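Local coordinates for polyphenol oxidase, chloroplastic (Malus domestica, PDB 6ELV), which catalyses the oxidation of monophenols and o-diphenols to o-quinones, and is represented here by its separately expressed C-terminal domain, at the calcium ion site. Sequence-based numbering; all coordinates share one arbitrary frame.

The calcium ion site. Residues 70, 72, 116-117, 119-120. With CA (calcium ion), chain B.
Calcium here looks structural: the ligands seen are all oxygens, the site lies in a domain distinct from the copper-dependent oxidase chemistry, and the ion ties together two chain segments far apart in sequence. Calcium supplied during preparation cannot be excluded from the structure alone. At one end of the strands, aspartates come from the end of strand 62-70 and the loop that follows, and from the loop between helix 109-115 and strand 122-131.

Asp70 and Asp120 each present both carboxylate oxygens to the metal. Asp70 grips evenly, whereas Asp120 is slightly lopsided, with OD2 at 2.4 Å and OD1 at 2.6 Å from the ion. Asp70 reaches the metal with CG anti to its backbone N (chi1 -173°). In Asp72, CG instead lies beside the backbone N (chi1 -55°), and Asp72 binds the calcium end-on through OD2, 2.4 Å from the ion. Two waters bring the observed coordination to at least seven. Asp119 acts from the second shell, its OD2 4.4 Å from the ion; its OD1 lies 2.8 Å from water 2, and its OD2 makes a longer contact of 3.2 Å with water 1. These four carboxylates should make the pocket strongly negative, which would suit a divalent cation.

Water 2 is further positioned by the Glu116 carbonyl O, 2.8 Å away. Asp70 OD1, already on the metal, also accepts a hydrogen bond through its anti lone pair from Asp72 N at 2.8 Å, 160° at the hydrogen.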
loop_
_atom_site.group_PDB
_atom_site.type_symbol
_atom_site.label_atom_id
_atom_site.label_comp_id
_atom_site.label_asym_id
_atom_site.label_seq_id
_atom_site.Cartn_x
_atom_site.Cartn_y
_atom_site.Cartn_z
ATOM N N ASP A 70 -12.696 2.321 -0.373
ATOM C CA ASP A 70 -13.226 3.446 -1.128
ATOM C C ASP A 70 -12.994 4.734 -0.341
ATOM O O ASP A 70 -13.339 4.824 0.846
ATOM C CB ASP A 70 -14.716 3.175 -1.358
ATOM C CG ASP A 70 -15.386 4.177 -2.272
ATOM O OD1 ASP A 70 -15.293 5.397 -2.005
ATOM O OD2 ASP A 70 -16.065 3.741 -3.235
ATOM N N ASP A 72 -14.459 7.433 -0.258
ATOM C CA ASP A 72 -15.652 8.107 0.228
ATOM C C ASP A 72 -16.280 7.428 1.441
ATOM O O ASP A 72 -17.267 7.938 1.985
ATOM C CB ASP A 72 -16.666 8.165 -0.902
ATOM C CG ASP A 72 -16.104 8.822 -2.152
ATOM O OD1 ASP A 72 -15.655 9.986 -2.039
ATOM O OD2 ASP A 72 -16.089 8.184 -3.231
ATOM N N GLU A 116 -16.146 -1.588 -5.651
ATOM C CA GLU A 116 -16.982 -0.635 -6.384
ATOM C C GLU A 116 -16.451 0.795 -6.292
ATOM O O GLU A 116 -17.201 1.749 -6.079
ATOM C CB GLU A 116 -18.454 -0.748 -5.998
ATOM C CG GLU A 116 -18.998 -2.149 -6.203
ATOM C CD GLU A 116 -20.488 -2.236 -5.983
ATOM O OE1 GLU A 116 -20.944 -1.921 -4.866
ATOM O OE2 GLU A 116 -21.205 -2.616 -6.929
ATOM N N ALA A 117 -15.138 0.932 -6.476
ATOM C CA ALA A 117 -14.438 2.210 -6.473
ATOM C C ALA A 117 -13.876 2.578 -7.844
ATOM O O ALA A 117 -13.042 3.485 -7.943
ATOM C CB ALA A 117 -13.323 2.198 -5.426
ATOM N N ASP A 119 -14.910 4.207 -10.264
ATOM C CA ASP A 119 -15.259 5.557 -10.674
ATOM C C ASP A 119 -14.528 6.628 -9.882
ATOM O O ASP A 119 -14.735 7.814 -10.148
ATOM C CB ASP A 119 -16.759 5.765 -10.446
ATOM C CG ASP A 119 -17.148 5.612 -8.975
ATOM O OD1 ASP A 119 -17.010 4.492 -8.435
ATOM O OD2 ASP A 119 -17.579 6.610 -8.353
ATOM N N ASP A 120 -13.725 6.249 -8.893
ATOM C CA ASP A 120 -13.087 7.212 -8.004
ATOM C C ASP A 120 -11.697 7.578 -8.528
ATOM O O ASP A 120 -11.059 6.817 -9.258
ATOM C CB ASP A 120 -12.940 6.634 -6.592
ATOM C CG ASP A 120 -14.278 6.392 -5.883
ATOM O OD1 ASP A 120 -15.312 6.991 -6.250
ATOM O OD2 ASP A 120 -14.275 5.600 -4.924
HETATM CA CA CA B . -16.531 6.003 -4.127
HETATM O O HOH W 1 -18.316 7.256 -5.283
HETATM O O HOH W 2 -17.506 4.461 -5.707
#